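Local coordinates for protein geranyltranstransferase (Methylococcus capsulatus, PDB 3TS7) that probably condenses isopentenyl diphosphate with allylic diphosphates to make farnesyl diphosphate, with magnesium as cofactor, as a member of the FPP/GGPP synthase family, at residues 228-233 / 254-259. Sequence-based numbering, arbitrary orientation.
Sequences QDDILD and PNYPAL
D230 reaches from helix 208-237 to the start of helix 256-260, where its OD2 accepts a hydrogen bond from Y256 N (3.1 Å, nearly straight at 164°). The amide meets the anti side of the carboxylate, 20° out of its plane. A chi1 of -74° sets CG beside the backbone N and brings OD2 within bonding distance of Y256 N. There OD2 also lies 3.2 Å from N255 CB and, near the plane of the Y256 ring, 3.2 Å from CD2 at the ring edge. A water lies suspiciously close to OD2, so its bond there is doubtful, and its link to P254 O is weak. The same helix end is capped from within: N255, at the N-cap position, accepts from A258 N through OD1 (3.0 Å), the donor lying above the carbonyl plane.

Apolar packing continues beside this polar centre. The P257 ring sits against helix 208-237 at D230 and I231, CD 3.6 Å from D230 CB and CG 4.3 Å from I231 CG1. I231 and P257 both pack further on helix 262-279, while the Y256 side chain also touches helix 177-201 and L223 and I227 of helix 208-237.

D230 lies in the sequence DDILD, which matches the second aspartate-rich motif of this family. The bond from Y256 N ties this second aspartate of the motif to the first turn of helix 256-260 and limits the rotation of its carboxylate.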
loop_
_atom_site.group_PDB
_atom_site.type_symbol
_atom_site.label_atom_id
_atom_site.label_comp_id
_atom_site.label_asym_id
_atom_site.label_seq_id
_atom_site.Cartn_x
_atom_site.Cartn_y
_atom_site.Cartn_z
ATOM N N GLN B 228 27.233 -10.087 -1.605
ATOM C CA GLN B 228 28.060 -10.113 -0.392
ATOM C C GLN B 228 27.407 -10.778 0.837
ATOM O O GLN B 228 28.096 -11.454 1.613
ATOM C CB GLN B 228 28.629 -8.719 -0.068
ATOM C CG GLN B 228 29.682 -8.688 1.054
ATOM C CD GLN B 228 30.998 -9.362 0.684
ATOM O OE1 GLN B 228 31.351 -9.469 -0.488
ATOM N NE2 GLN B 228 31.733 -9.813 1.695
ATOM N N ASP B 229 26.095 -10.598 1.005
ATOM C CA ASP B 229 25.338 -11.359 2.006
ATOM C C ASP B 229 25.536 -12.862 1.828
ATOM O O ASP B 229 25.766 -13.576 2.802
ATOM C CB ASP B 229 23.837 -11.043 1.942
ATOM C CG ASP B 229 23.465 -9.756 2.676
ATOM O OD1 ASP B 229 22.316 -9.285 2.500
ATOM O OD2 ASP B 229 24.311 -9.216 3.422
ATOM N N ASP B 230 25.437 -13.330 0.588
ATOM C CA ASP B 230 25.625 -14.749 0.282
ATOM C C ASP B 230 27.048 -15.221 0.571
ATOM O O ASP B 230 27.227 -16.299 1.132
ATOM C CB ASP B 230 25.248 -15.046 -1.171
ATOM C CG ASP B 230 23.751 -15.028 -1.394
ATOM O OD1 ASP B 230 23.019 -14.759 -0.420
ATOM O OD2 ASP B 230 23.307 -15.270 -2.534
ATOM N N ILE B 231 28.034 -14.391 0.211
ATOM C CA ILE B 231 29.448 -14.687 0.428
ATOM C C ILE B 231 29.758 -14.878 1.911
ATOM O O ILE B 231 30.436 -15.842 2.281
ATOM C CB ILE B 231 30.366 -13.631 -0.224
ATOM C CG1 ILE B 231 30.262 -13.739 -1.742
ATOM C CG2 ILE B 231 31.823 -13.811 0.212
ATOM C CD1 ILE B 231 30.786 -12.539 -2.484
ATOM N N LEU B 232 29.220 -13.997 2.753
ATOM C CA LEU B 232 29.463 -14.079 4.195
ATOM C C LEU B 232 28.771 -15.298 4.819
ATOM O O LEU B 232 29.318 -15.938 5.719
ATOM C CB LEU B 232 29.084 -12.768 4.900
ATOM C CG LEU B 232 29.918 -11.537 4.497
ATOM C CD1 LEU B 232 29.202 -10.232 4.851
ATOM C CD2 LEU B 232 31.326 -11.553 5.079
ATOM N N ASP B 233 27.590 -15.621 4.300
ATOM C CA ASP B 233 26.865 -16.845 4.638
ATOM C C ASP B 233 27.638 -18.115 4.265
ATOM O O ASP B 233 27.748 -19.031 5.085
ATOM C CB ASP B 233 25.500 -16.858 3.939
ATOM C CG ASP B 233 24.415 -16.195 4.755
ATOM O OD1 ASP B 233 24.712 -15.646 5.838
ATOM O OD2 ASP B 233 23.253 -16.232 4.309
ATOM N N PRO B 254 18.487 -20.830 -3.998
ATOM C CA PRO B 254 19.584 -20.435 -4.892
ATOM C C PRO B 254 20.380 -19.236 -4.363
ATOM O O PRO B 254 19.811 -18.292 -3.821
ATOM C CB PRO B 254 18.875 -20.102 -6.212
ATOM C CG PRO B 254 17.461 -19.827 -5.849
ATOM C CD PRO B 254 17.161 -20.606 -4.605
ATOM N N ASN B 255 21.699 -19.312 -4.489
ATOM C CA ASN B 255 22.584 -18.255 -4.027
ATOM C C ASN B 255 23.744 -18.090 -4.999
ATOM O O ASN B 255 23.964 -18.937 -5.884
ATOM C CB ASN B 255 23.080 -18.509 -2.592
ATOM C CG ASN B 255 23.824 -19.829 -2.445
ATOM O OD1 ASN B 255 25.048 -19.876 -2.527
ATOM N ND2 ASN B 255 23.082 -20.906 -2.241
ATOM N N TYR B 256 24.467 -16.986 -4.844
ATOM C CA TYR B 256 25.534 -16.639 -5.770
ATOM C C TYR B 256 26.770 -17.561 -5.714
ATOM O O TYR B 256 27.259 -17.957 -6.773
ATOM C CB TYR B 256 25.921 -15.157 -5.633
ATOM C CG TYR B 256 24.875 -14.184 -6.140
ATOM C CD1 TYR B 256 24.842 -13.812 -7.489
ATOM C CD2 TYR B 256 23.917 -13.633 -5.270
ATOM C CE1 TYR B 256 23.878 -12.917 -7.972
ATOM C CE2 TYR B 256 22.940 -12.723 -5.744
ATOM C CZ TYR B 256 22.943 -12.369 -7.096
ATOM O OH TYR B 256 22.019 -11.472 -7.591
ATOM N N PRO B 257 27.287 -17.893 -4.502
ATOM C CA PRO B 257 28.445 -18.800 -4.539
ATOM C C PRO B 257 28.108 -20.231 -4.979
ATOM O O PRO B 257 28.962 -20.885 -5.563
ATOM C CB PRO B 257 28.952 -18.797 -3.092
ATOM C CG PRO B 257 28.347 -17.571 -2.464
ATOM C CD PRO B 257 27.030 -17.425 -3.126
ATOM N N ALA B 258 26.894 -20.709 -4.710
ATOM C CA ALA B 258 26.477 -22.035 -5.209
ATOM C C ALA B 258 26.453 -22.059 -6.732
ATOM O O ALA B 258 26.912 -23.009 -7.352
ATOM C CB ALA B 258 25.122 -22.456 -4.647
ATOM N N LEU B 259 25.950 -20.985 -7.323
ATOM C CA LEU B 259 25.861 -20.849 -8.759
ATOM C C LEU B 259 27.207 -20.588 -9.461
ATOM O O LEU B 259 27.452 -21.098 -10.559
ATOM C CB LEU B 259 24.918 -19.696 -9.054
ATOM C CG LEU B 259 24.450 -19.494 -10.476
ATOM C CD1 LEU B 259 23.795 -20.772 -10.921
ATOM C CD2 LEU B 259 23.459 -18.345 -10.460
HETATM O O HOH W 1 20.957 -15.088 -3.495
#